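Local coordinates for protein aminoacyl-histidine dipeptidase (Vibrio alginolyticus, PDB 3MRU) that probably hydrolyses dipeptides, preferentially hydrophobic ones including prolyl amino acids, as a zinc-binding dipeptidase of the M20C family, at residues E347-V352 with L367-I372; M182-G187 with P401-D406; I196-I201 with Q314-A319. All blocks are in the same frame, centred on the assembly; numbering follows the deposited sequence.

All three contacts belong to one large mixed sheet, in which strand 181-199 pairs with strands 315-316, 361-370, 393-400 and 430-432. Interactions 1 and 2 are adjacent, their centres about 11 Å apart, with Leu371 packed on Cys184 and Ile372 on Lys404. Interaction 3 uses the far end of strand 181-199, its centre about 44 Å from that of interaction 2 and about 33 Å from that of interaction 1. In sequence, residues 182-187 and 401-406 bracket the other four segments, and interaction 3 is complete before interaction 1 begins. Strand 181-199, though interrupted, thus spans from the neighbourhood of the zinc site to the outer end of the sheet.

Interaction 1. Residues E347-V352 with L367-I372; sequences ETSLNV and LIRSLI
Ser349 and Arg369 form a hydrogen-bonded pair at the heart of a β-hairpin of strands 346-358 and 361-370; within it the pieces 347-352 and 367-370 run antiparallel at 167°, their axes 4.6 Å apart at closest. Arg369 N donates a hydrogen bond to Ser349 O at 2.7 Å, and Ser349 N returns the bond to Arg369 O. Non-hydrogen-bonded pairs, Thr348 with Ser370 and Leu350 with Ile368, place their side chains on the opposite face of the sheet.

The side chain of Arg369 starts against its partner: CB lies 3.7 Å from Ser349 OG. CG stands anti to the carbonyl carbon (chi1 -68°), and the extended chain then takes CD past Ser349 OG at the longer distance of 4.2 Å. Beyond this the arm leads off from the neighbouring strand, and NE hydrogen-bonds Ser220 OG. One guanidinium face receives Leu367 CD2, 3.7 Å above its plane and offset toward the rim. A long arginine suits this place because its aliphatic part lies along the face of the sheet beside Ser349 while its charged end reaches a polar partner. Ser349 is small enough to sit beside that arm, and its hydroxyl bonds His433 NE2.

On the other face, Leu350 CB and Ile368 CG1 meet side by side at 3.9 Å, and Ile368 also packs on helix 373-389. Thr348, whose β-branching suits an extended strand, donates through OG1 to Ser370 OG at 3.2 Å. Ser370 OG donates in turn to Ile372 O, approaching from above that carbonyl's plane, just where the strand gives way to the helix.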
ATOM      1  N   GLU A 347       9.661   7.364  -8.500  1.00 66.91           N
ATOM      2  CA  GLU A 347       8.807   6.897  -9.576  1.00 66.33           C
ATOM      3  C   GLU A 347       8.773   5.368  -9.704  1.00 65.43           C
ATOM      4  O   GLU A 347       7.695   4.793  -9.841  1.00 65.87           O
ATOM      5  CB  GLU A 347       9.205   7.527 -10.897  1.00 79.70           C
ATOM      6  CG  GLU A 347       8.223   7.249 -12.005  1.00 81.76           C
ATOM      7  CD  GLU A 347       8.663   7.839 -13.327  1.00 85.31           C
ATOM      8  OE1 GLU A 347       9.740   7.435 -13.851  1.00 85.79           O
ATOM      9  OE2 GLU A 347       7.920   8.711 -13.839  1.00 87.37           O
ATOM     10  N   THR A 348       9.933   4.714  -9.681  1.00 66.57           N
ATOM     11  CA  THR A 348       9.972   3.258  -9.826  1.00 65.29           C
ATOM     12  C   THR A 348      10.937   2.636  -8.822  1.00 64.52           C
ATOM     13  O   THR A 348      11.944   3.249  -8.476  1.00 64.54           O
ATOM     14  CB  THR A 348      10.361   2.795 -11.268  1.00 55.16           C
ATOM     15  OG1 THR A 348       9.624   3.515 -12.260  1.00 54.00           O
ATOM     16  CG2 THR A 348      10.051   1.329 -11.441  1.00 55.18           C
ATOM     17  N   SER A 349      10.627   1.429  -8.352  1.00 54.88           N
ATOM     18  CA  SER A 349      11.509   0.742  -7.433  1.00 54.49           C
ATOM     19  C   SER A 349      11.180  -0.727  -7.363  1.00 54.40           C
ATOM     20  O   SER A 349      10.133  -1.161  -7.847  1.00 54.55           O
ATOM     21  CB  SER A 349      11.384   1.315  -6.038  1.00 57.86           C
ATOM     22  OG  SER A 349      10.145   0.920  -5.482  1.00 58.47           O
ATOM     23  N   LEU A 350      12.087  -1.481  -6.755  1.00 52.54           N
ATOM     24  CA  LEU A 350      11.867  -2.880  -6.491  1.00 52.83           C
ATOM     25  C   LEU A 350      12.662  -3.344  -5.270  1.00 53.51           C
ATOM     26  O   LEU A 350      13.688  -2.767  -4.907  1.00 53.23           O
ATOM     27  CB  LEU A 350      12.196  -3.736  -7.716  1.00 55.68           C
ATOM     28  CG  LEU A 350      13.575  -4.334  -7.954  1.00 54.63           C
ATOM     29  CD1 LEU A 350      13.422  -5.558  -8.806  1.00 53.72           C
ATOM     30  CD2 LEU A 350      14.407  -3.310  -8.643  1.00 55.29           C
ATOM     31  N   ASN A 351      12.168  -4.395  -4.641  1.00 55.97           N
ATOM     32  CA  ASN A 351      12.756  -4.881  -3.431  1.00 57.02           C
ATOM     33  C   ASN A 351      12.928  -6.370  -3.596  1.00 57.34           C
ATOM     34  O   ASN A 351      11.942  -7.068  -3.748  1.00 57.88           O
ATOM     35  CB  ASN A 351      11.821  -4.566  -2.263  1.00 65.04           C
ATOM     36  CG  ASN A 351      12.263  -5.199  -0.937  1.00 67.30           C
ATOM     37  OD1 ASN A 351      11.505  -5.204   0.025  1.00 69.00           O
ATOM     38  ND2 ASN A 351      13.484  -5.729  -0.881  1.00 70.88           N
ATOM     39  N   VAL A 352      14.173  -6.845  -3.618  1.00 58.04           N
ATOM     40  CA  VAL A 352      14.445  -8.271  -3.515  1.00 58.08           C
ATOM     41  C   VAL A 352      14.302  -8.617  -2.034  1.00 58.69           C
ATOM     42  O   VAL A 352      15.271  -8.537  -1.247  1.00 58.63           O
ATOM     43  CB  VAL A 352      15.848  -8.643  -4.050  1.00 52.77           C
ATOM     44  CG1 VAL A 352      16.231 -10.047  -3.607  1.00 51.09           C
ATOM     45  CG2 VAL A 352      15.877  -8.521  -5.568  1.00 51.99           C
ATOM     46  N   LEU A 367       9.328  -7.509  -5.450  1.00 63.75           N
ATOM     47  CA  LEU A 367       8.116  -6.757  -5.698  1.00 63.26           C
ATOM     48  C   LEU A 367       8.420  -5.398  -6.313  1.00 63.11           C
ATOM     49  O   LEU A 367       9.012  -4.529  -5.672  1.00 63.62           O
ATOM     50  CB  LEU A 367       7.308  -6.616  -4.401  1.00 41.85           C
ATOM     51  CG  LEU A 367       6.102  -5.674  -4.375  1.00 41.40           C
ATOM     52  CD1 LEU A 367       5.026  -6.141  -5.317  1.00 42.13           C
ATOM     53  CD2 LEU A 367       5.545  -5.593  -2.985  1.00 41.80           C
ATOM     54  N   ILE A 368       8.014  -5.222  -7.564  1.00 73.59           N
ATOM     55  CA  ILE A 368       8.286  -3.986  -8.263  1.00 73.00           C
ATOM     56  C   ILE A 368       7.139  -3.043  -8.004  1.00 73.66           C
ATOM     57  O   ILE A 368       5.962  -3.439  -8.096  1.00 74.47           O
ATOM     58  CB  ILE A 368       8.436  -4.212  -9.783  1.00 44.54           C
ATOM     59  CG1 ILE A 368       9.494  -5.280 -10.050  1.00 43.32           C
ATOM     60  CG2 ILE A 368       8.780  -2.921 -10.476  1.00 42.48           C
ATOM     61  CD1 ILE A 368       9.481  -5.862 -11.463  1.00 83.64           C
ATOM     62  N   ARG A 369       7.483  -1.801  -7.676  1.00 55.45           N
ATOM     63  CA  ARG A 369       6.510  -0.735  -7.518  1.00 55.10           C
ATOM     64  C   ARG A 369       6.799   0.353  -8.523  1.00 55.66           C
ATOM     65  O   ARG A 369       7.957   0.542  -8.923  1.00 55.72           O
ATOM     66  CB  ARG A 369       6.638  -0.133  -6.153  1.00 56.36           C
ATOM     67  CG  ARG A 369       6.229  -1.024  -5.078  1.00 56.76           C
ATOM     68  CD  ARG A 369       6.549  -0.328  -3.798  1.00 58.87           C
ATOM     69  NE  ARG A 369       6.269  -1.156  -2.635  1.00 60.76           N
ATOM     70  CZ  ARG A 369       5.060  -1.585  -2.305  1.00 61.39           C
ATOM     71  NH1 ARG A 369       4.019  -1.292  -3.074  1.00 63.13           N
ATOM     72  NH2 ARG A 369       4.905  -2.335  -1.229  1.00 61.32           N
ATOM     73  N   SER A 370       5.750   1.074  -8.918  1.00 53.45           N
ATOM     74  CA  SER A 370       5.885   2.195  -9.833  1.00 54.08           C
ATOM     75  C   SER A 370       4.605   3.026  -9.922  1.00 54.59           C
ATOM     76  O   SER A 370       3.504   2.499  -9.770  1.00 54.16           O
ATOM     77  CB  SER A 370       6.385   1.718 -11.195  1.00 60.81           C
ATOM     78  OG  SER A 370       6.505   2.834 -12.051  1.00 60.97           O
ATOM     79  N   LEU A 371       4.776   4.318 -10.217  1.00 55.14           N
ATOM     80  CA  LEU A 371       3.666   5.232 -10.449  1.00 56.09           C
ATOM     81  C   LEU A 371       3.343   5.119 -11.923  1.00 57.49           C
ATOM     82  O   LEU A 371       2.184   4.925 -12.295  1.00 57.30           O
ATOM     83  CB  LEU A 371       4.027   6.671 -10.116  1.00 50.47           C
ATOM     84  CG  LEU A 371       4.873   6.984  -8.885  1.00 49.97           C
ATOM     85  CD1 LEU A 371       5.198   8.457  -8.874  1.00 49.63           C
ATOM     86  CD2 LEU A 371       4.144   6.621  -7.615  1.00 51.52           C
ATOM     87  N   ILE A 372       4.358   5.232 -12.777  1.00 89.76           N
ATOM     88  CA  ILE A 372       4.112   4.964 -14.199  1.00 91.80           C
ATOM     89  C   ILE A 372       4.116   3.443 -14.439  1.00 92.29           C
ATOM     90  O   ILE A 372       5.107   2.755 -14.184  1.00 92.65           O
ATOM     91  CB  ILE A 372       5.072   5.727 -15.175  1.00130.07           C
ATOM     92  CG1 ILE A 372       5.048   7.241 -14.900  1.00130.72           C
ATOM     93  CG2 ILE A 372       4.685   5.429 -16.645  1.00130.86           C
ATOM     94  CD1 ILE A 372       3.730   7.982 -15.173  1.00116.56           C
TER

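Interaction 2. Residues M182-G187 with P401-D406; sequences MGCAGG and PGWKPD
Met182 O and Gly183 CA lie over one face of the Trp403 indole where the beginning of strand 181-199 meets the loop between strand 393-400 and helix 410-420, joined by a single antiparallel β-bridge. Met182 O sits 3.0 Å above the ring plane, toward its rim. The methionine side chain starts away from the loop, but its flexible thioether bends at chi3 (-58°) and brings CE to Pro405 CB at 4.1 Å, the two side chains crossing at about a right angle. Pro405 also rests on Val431.

Gly183 supplies a CH-π contact: its CA is 3.6 Å from the centroid of the six-membered ring. Having no CB, which here would collide with Trp403 O, Gly183 can bring its CA close to the indole face.

Cys184 makes the bridge. Its O accepts a nearly straight bond from Trp403 N (2.7 Å, 173°), while its N gives a weak one to Trp403 O. The compact thiol sits at the ring's edge, with SG 3.8 Å from Trp403 CB. The side chain of Trp403 is about 9 Å from that of the zinc ligand Asp173, which places the bridge near the metal site without touching it.

Ala185 leads on to Gly186, which, also without a side chain, allows the two backbones to close up. Gly402 N turns to Asp373 OD1, and Gly186 CA makes a CA-H...O contact of 3.5 Å with Pro401 O.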
ATOM      1  N   MET A 182      -2.228  12.727  -4.795  1.00 95.66           N
ATOM      2  CA  MET A 182      -2.393  12.994  -6.217  1.00 95.85           C
ATOM      3  C   MET A 182      -1.862  11.843  -7.058  1.00 95.47           C
ATOM      4  O   MET A 182      -1.963  11.864  -8.299  1.00 96.11           O
ATOM      5  CB  MET A 182      -1.738  14.315  -6.626  1.00 96.26           C
ATOM      6  CG  MET A 182      -0.268  14.436  -6.271  1.00 97.18           C
ATOM      7  SD  MET A 182       0.377  16.073  -6.673  1.00 97.70           S
ATOM      8  CE  MET A 182       0.044  16.194  -8.448  1.00 97.49           C
ATOM      9  N   GLY A 183      -1.314  10.835  -6.382  1.00 90.40           N
ATOM     10  CA  GLY A 183      -0.817   9.663  -7.071  1.00 88.88           C
ATOM     11  C   GLY A 183      -0.381   8.561  -6.141  1.00 88.04           C
ATOM     12  O   GLY A 183      -0.112   8.791  -4.944  1.00 87.70           O
ATOM     13  N   CYS A 184      -0.302   7.353  -6.705  1.00 78.02           N
ATOM     14  CA  CYS A 184       0.308   6.216  -6.007  1.00 76.43           C
ATOM     15  C   CYS A 184       0.977   5.226  -6.958  1.00 75.07           C
ATOM     16  O   CYS A 184       0.811   5.298  -8.170  1.00 74.34           O
ATOM     17  CB  CYS A 184      -0.718   5.503  -5.117  1.00 78.05           C
ATOM     18  SG  CYS A 184      -2.046   4.774  -6.033  1.00 77.55           S
ATOM     19  N   ALA A 185       1.728   4.306  -6.372  1.00 65.97           N
ATOM     20  CA  ALA A 185       2.416   3.262  -7.112  1.00 65.17           C
ATOM     21  C   ALA A 185       1.545   2.040  -7.362  1.00 64.32           C
ATOM     22  O   ALA A 185       0.794   1.607  -6.490  1.00 64.49           O
ATOM     23  CB  ALA A 185       3.687   2.854  -6.367  1.00 82.44           C
ATOM     24  N   GLY A 186       1.657   1.486  -8.564  1.00 72.85           N
ATOM     25  CA  GLY A 186       1.135   0.158  -8.854  1.00 71.46           C
ATOM     26  C   GLY A 186       2.144  -0.813  -8.305  1.00 70.52           C
ATOM     27  O   GLY A 186       3.108  -0.410  -7.648  1.00 70.62           O
ATOM     28  N   GLY A 187       1.939  -2.094  -8.550  1.00 69.48           N
ATOM     29  CA  GLY A 187       2.935  -3.059  -8.129  1.00 68.78           C
ATOM     30  C   GLY A 187       2.823  -4.351  -8.887  1.00 68.42           C
ATOM     31  O   GLY A 187       1.876  -4.529  -9.653  1.00 68.48           O
ATOM     32  N   PRO A 401      -2.638  -1.607 -11.030  1.00 57.62           N
ATOM     33  CA  PRO A 401      -2.292  -0.327 -11.643  1.00 58.29           C
ATOM     34  C   PRO A 401      -1.872   0.754 -10.662  1.00 59.06           C
ATOM     35  O   PRO A 401      -2.290   0.759  -9.511  1.00 58.84           O
ATOM     36  CB  PRO A 401      -3.589   0.088 -12.341  1.00 69.56           C
ATOM     37  CG  PRO A 401      -4.655  -0.679 -11.643  1.00 69.26           C
ATOM     38  CD  PRO A 401      -4.055  -1.957 -11.226  1.00 68.92           C
ATOM     39  N   GLY A 402      -1.025   1.658 -11.142  1.00 72.79           N
ATOM     40  CA  GLY A 402      -0.584   2.810 -10.371  1.00 74.07           C
ATOM     41  C   GLY A 402      -1.340   4.038 -10.826  1.00 75.23           C
ATOM     42  O   GLY A 402      -2.116   3.969 -11.784  1.00 75.50           O
ATOM     43  N   TRP A 403      -1.099   5.156 -10.143  1.00 72.62           N
ATOM     44  CA  TRP A 403      -1.782   6.412 -10.399  1.00 73.60           C
ATOM     45  C   TRP A 403      -0.744   7.525 -10.631  1.00 74.57           C
ATOM     46  O   TRP A 403      -0.148   8.031  -9.668  1.00 74.67           O
ATOM     47  CB  TRP A 403      -2.702   6.704  -9.204  1.00 78.77           C
ATOM     48  CG  TRP A 403      -3.366   8.066  -9.135  1.00 79.14           C
ATOM     49  CD1 TRP A 403      -3.676   8.913 -10.177  1.00 78.94           C
ATOM     50  CD2 TRP A 403      -3.851   8.707  -7.948  1.00 79.24           C
ATOM     51  NE1 TRP A 403      -4.279  10.050  -9.700  1.00 78.30           N
ATOM     52  CE2 TRP A 403      -4.411   9.948  -8.339  1.00 78.89           C
ATOM     53  CE3 TRP A 403      -3.857   8.355  -6.587  1.00 78.63           C
ATOM     54  CZ2 TRP A 403      -4.973  10.837  -7.420  1.00 78.83           C
ATOM     55  CZ3 TRP A 403      -4.405   9.238  -5.673  1.00 78.77           C
ATOM     56  CH2 TRP A 403      -4.963  10.466  -6.096  1.00 79.53           C
ATOM     57  N   LYS A 404      -0.525   7.904 -11.897  1.00 52.20           N
ATOM     58  CA  LYS A 404       0.518   8.885 -12.201  1.00 53.60           C
ATOM     59  C   LYS A 404       0.119  10.302 -11.810  1.00 54.44           C
ATOM     60  O   LYS A 404      -0.945  10.774 -12.194  1.00 54.53           O
ATOM     61  CB  LYS A 404       1.007   8.785 -13.667  1.00 78.35           C
ATOM     62  CG  LYS A 404       0.288   9.641 -14.742  1.00 79.12           C
ATOM     63  CD  LYS A 404       0.764   9.305 -16.166  1.00 78.56           C
ATOM     64  CE  LYS A 404       0.460   7.837 -16.490  1.00 80.62           C
ATOM     65  NZ  LYS A 404       0.575   7.468 -17.935  1.00 82.40           N
ATOM     66  N   PRO A 405       0.965  10.979 -11.026  1.00 63.70           N
ATOM     67  CA  PRO A 405       0.667  12.347 -10.615  1.00 65.22           C
ATOM     68  C   PRO A 405       0.877  13.405 -11.718  1.00 67.08           C
ATOM     69  O   PRO A 405       1.977  13.573 -12.237  1.00 66.84           O
ATOM     70  CB  PRO A 405       1.622  12.572  -9.435  1.00 61.10           C
ATOM     71  CG  PRO A 405       2.768  11.669  -9.687  1.00 60.25           C
ATOM     72  CD  PRO A 405       2.241  10.494 -10.473  1.00 59.91           C
ATOM     73  N   ASP A 406      -0.198  14.105 -12.062  1.00 86.15           N
ATOM     74  CA  ASP A 406      -0.147  15.239 -12.985  1.00 88.73           C
ATOM     75  C   ASP A 406      -0.041  16.559 -12.221  1.00 89.64           C
ATOM     76  O   ASP A 406      -0.974  16.954 -11.511  1.00 89.45           O
ATOM     77  CB  ASP A 406      -1.387  15.257 -13.878  1.00119.06           C
ATOM     78  CG  ASP A 406      -1.516  16.549 -14.679  1.00122.38           C
ATOM     79  OD1 ASP A 406      -0.480  17.048 -15.207  1.00125.66           O
ATOM     80  OD2 ASP A 406      -2.658  17.064 -14.779  1.00125.35           O
TER

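Interaction 3. Residues I196-I201 with Q314-A319; sequences ITRDAI and QVFAIA
Arg198 grips the backbone of Gln314 at a short antiparallel β-pairing, where the outer end of strand 181-199 meets strand 315-316. Its NE donates to Gln314 O at 2.7 Å, and the oxygen lies close to the guanidinium plane, 7° out of it. The chain is bent at chi3 (144°), which sets NE for this bond, while CB packs 3.5 Å from Gln314 CB. The rest of the guanidinium works beyond the two segments: NH2 hydrogen-bonds Glu358 O, and NH1 makes a weak bond to Val251 O. Several backbone carbonyls therefore share one arginine, a residue well suited to joining separate strands.

Asp199 and Val315 form the hydrogen-bonded pair. Asp199 N donates to Val315 O at 2.8 Å, whereas the return bond from Val315 N to Asp199 O is weak. Further on, Ala317 N donates to Thr197 O at 2.9 Å, in the carbonyl plane. Ala317 is the N-cap residue of helix 318-330, and its small side chain lets Thr197 come close. Asp320 OD2, in the helix's first turn, accepts a bond from Thr197 N, so strand and helix start are held at two points.

Outside the polar bonds, apolar side chains pack at both ends of the pairing. Ile201 CD1 touches Val315 CG2 at 3.5 Å; the branched valine lies on the same face of the sheet as Asp199. At the other end the buried ring of Phe316 packs on Leu250, Thr357 and Val362. Arg198 NH1 comes within 3.4 Å of Phe316 CE1, the guanidinium and ring planes turned 76° apart. Over one face of that ring, Ile196 places CD1 3.3 Å above the plane, offset toward the rim and nearest CZ.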
ATOM      1  N   ILE A 196      18.173 -26.304  -9.186  1.00 70.25           N
ATOM      2  CA  ILE A 196      19.508 -26.708  -8.752  1.00 71.56           C
ATOM      3  C   ILE A 196      19.634 -28.160  -8.344  1.00 72.74           C
ATOM      4  O   ILE A 196      18.688 -28.773  -7.819  1.00 72.10           O
ATOM      5  CB  ILE A 196      20.090 -25.823  -7.601  1.00 67.23           C
ATOM      6  CG1 ILE A 196      19.333 -26.024  -6.285  1.00 65.90           C
ATOM      7  CG2 ILE A 196      20.096 -24.357  -7.999  1.00 68.23           C
ATOM      8  CD1 ILE A 196      20.056 -25.512  -5.040  1.00 83.78           C
ATOM      9  N   THR A 197      20.840 -28.672  -8.603  1.00117.99           N
ATOM     10  CA  THR A 197      21.289 -30.004  -8.180  1.00119.45           C
ATOM     11  C   THR A 197      22.516 -29.897  -7.252  1.00120.33           C
ATOM     12  O   THR A 197      23.268 -28.909  -7.300  1.00121.00           O
ATOM     13  CB  THR A 197      21.625 -30.888  -9.395  1.00 72.83           C
ATOM     14  OG1 THR A 197      22.638 -30.242 -10.181  1.00 73.41           O
ATOM     15  CG2 THR A 197      20.374 -31.111 -10.237  1.00 72.09           C
ATOM     16  N   ARG A 198      22.717 -30.913  -6.419  1.00 93.64           N
ATOM     17  CA  ARG A 198      23.714 -30.839  -5.370  1.00 94.46           C
ATOM     18  C   ARG A 198      24.778 -31.915  -5.397  1.00 95.65           C
ATOM     19  O   ARG A 198      24.487 -33.090  -5.615  1.00 96.29           O
ATOM     20  CB  ARG A 198      23.027 -30.861  -4.026  1.00 82.98           C
ATOM     21  CG  ARG A 198      22.369 -29.572  -3.716  1.00 81.96           C
ATOM     22  CD  ARG A 198      21.625 -29.698  -2.455  1.00 80.14           C
ATOM     23  NE  ARG A 198      21.706 -28.450  -1.721  1.00 80.03           N
ATOM     24  CZ  ARG A 198      20.742 -27.544  -1.686  1.00 79.48           C
ATOM     25  NH1 ARG A 198      20.919 -26.443  -0.976  1.00 79.48           N
ATOM     26  NH2 ARG A 198      19.607 -27.746  -2.353  1.00 78.67           N
ATOM     27  N   ASP A 199      26.019 -31.490  -5.164  1.00104.05           N
ATOM     28  CA  ASP A 199      27.163 -32.385  -5.016  1.00105.11           C
ATOM     29  C   ASP A 199      27.676 -32.303  -3.597  1.00105.47           C
ATOM     30  O   ASP A 199      27.658 -31.229  -2.990  1.00106.05           O
ATOM     31  CB  ASP A 199      28.248 -32.023  -6.018  1.00101.11           C
ATOM     32  CG  ASP A 199      27.783 -32.208  -7.452  1.00102.83           C
ATOM     33  OD1 ASP A 199      28.545 -31.828  -8.369  1.00105.56           O
ATOM     34  OD2 ASP A 199      26.656 -32.736  -7.673  1.00103.37           O
ATOM     35  N   ALA A 200      28.112 -33.443  -3.067  1.00 81.33           N
ATOM     36  CA  ALA A 200      28.513 -33.548  -1.661  1.00 81.54           C
ATOM     37  C   ALA A 200      29.752 -32.723  -1.312  1.00 81.85           C
ATOM     38  O   ALA A 200      30.650 -32.501  -2.140  1.00 81.77           O
ATOM     39  CB  ALA A 200      28.702 -35.011  -1.244  1.00 85.26           C
ATOM     40  N   ILE A 201      29.746 -32.271  -0.064  1.00 90.03           N
ATOM     41  CA  ILE A 201      30.802 -31.515   0.595  1.00 90.78           C
ATOM     42  C   ILE A 201      32.169 -32.196   0.482  1.00 91.43           C
ATOM     43  O   ILE A 201      32.344 -33.298   1.001  1.00 91.73           O
ATOM     44  CB  ILE A 201      30.460 -31.400   2.102  1.00 90.83           C
ATOM     45  CG1 ILE A 201      28.947 -31.616   2.345  1.00 91.13           C
ATOM     46  CG2 ILE A 201      30.999 -30.096   2.692  1.00 90.43           C
ATOM     47  CD1 ILE A 201      28.028 -30.598   1.622  1.00 67.51           C
ATOM     48  N   GLN A 314      24.924 -31.571   1.161  1.00173.57           N
ATOM     49  CA  GLN A 314      24.881 -31.524  -0.290  1.00170.47           C
ATOM     50  C   GLN A 314      24.972 -30.062  -0.732  1.00168.16           C
ATOM     51  O   GLN A 314      24.000 -29.308  -0.679  1.00168.19           O
ATOM     52  CB  GLN A 314      23.622 -32.216  -0.840  1.00114.50           C
ATOM     53  CG  GLN A 314      23.658 -33.732  -0.764  1.00114.92           C
ATOM     54  CD  GLN A 314      24.795 -34.297  -1.594  1.00116.22           C
ATOM     55  OE1 GLN A 314      25.092 -33.805  -2.689  1.00116.09           O
ATOM     56  NE2 GLN A 314      25.454 -35.325  -1.067  1.00117.00           N
ATOM     57  N   VAL A 315      26.173 -29.659  -1.133  1.00 93.31           N
ATOM     58  CA  VAL A 315      26.430 -28.306  -1.611  1.00 90.90           C
ATOM     59  C   VAL A 315      25.831 -28.108  -3.025  1.00 89.27           C
ATOM     60  O   VAL A 315      25.665 -29.076  -3.761  1.00 89.12           O
ATOM     61  CB  VAL A 315      27.955 -28.036  -1.576  1.00 70.20           C
ATOM     62  CG1 VAL A 315      28.350 -26.976  -2.565  1.00 70.44           C
ATOM     63  CG2 VAL A 315      28.375 -27.640  -0.172  1.00 69.83           C
ATOM     64  N   PHE A 316      25.486 -26.865  -3.378  1.00 78.69           N
ATOM     65  CA  PHE A 316      25.117 -26.503  -4.747  1.00 76.19           C
ATOM     66  C   PHE A 316      26.176 -26.971  -5.696  1.00 75.15           C
ATOM     67  O   PHE A 316      27.359 -26.764  -5.436  1.00 75.14           O
ATOM     68  CB  PHE A 316      25.135 -24.993  -4.905  1.00 82.44           C
ATOM     69  CG  PHE A 316      23.908 -24.308  -4.437  1.00 81.03           C
ATOM     70  CD1 PHE A 316      23.390 -24.550  -3.170  1.00 79.88           C
ATOM     71  CD2 PHE A 316      23.295 -23.375  -5.246  1.00 78.93           C
ATOM     72  CE1 PHE A 316      22.270 -23.886  -2.733  1.00 79.10           C
ATOM     73  CE2 PHE A 316      22.179 -22.711  -4.812  1.00 78.17           C
ATOM     74  CZ  PHE A 316      21.665 -22.962  -3.550  1.00 78.76           C
ATOM     75  N   ALA A 317      25.774 -27.543  -6.819  1.00 60.43           N
ATOM     76  CA  ALA A 317      26.719 -27.732  -7.905  1.00 59.63           C
ATOM     77  C   ALA A 317      27.391 -26.392  -8.206  1.00 59.03           C
ATOM     78  O   ALA A 317      26.854 -25.335  -7.877  1.00 58.64           O
ATOM     79  CB  ALA A 317      26.015 -28.255  -9.132  1.00 81.78           C
ATOM     80  N   ILE A 318      28.564 -26.434  -8.828  1.00 95.96           N
ATOM     81  CA  ILE A 318      29.291 -25.198  -9.144  1.00 95.50           C
ATOM     82  C   ILE A 318      28.492 -24.274 -10.064  1.00 95.24           C
ATOM     83  O   ILE A 318      28.253 -23.107  -9.712  1.00 95.20           O
ATOM     84  CB  ILE A 318      30.755 -25.448  -9.693  1.00 96.40           C
ATOM     85  CG1 ILE A 318      31.684 -24.299  -9.281  1.00 96.04           C
ATOM     86  CG2 ILE A 318      30.794 -25.680 -11.216  1.00 95.52           C
ATOM     87  CD1 ILE A 318      31.077 -22.996  -8.748  1.00 85.87           C
ATOM     88  N   ALA A 319      28.058 -24.819 -11.210  1.00100.19           N
ATOM     89  CA  ALA A 319      27.378 -24.052 -12.253  1.00 99.47           C
ATOM     90  C   ALA A 319      26.095 -23.423 -11.741  1.00 99.00           C
ATOM     91  O   ALA A 319      25.699 -22.361 -12.214  1.00 99.30           O
ATOM     92  CB  ALA A 319      27.094 -24.920 -13.468  1.00103.46           C
TER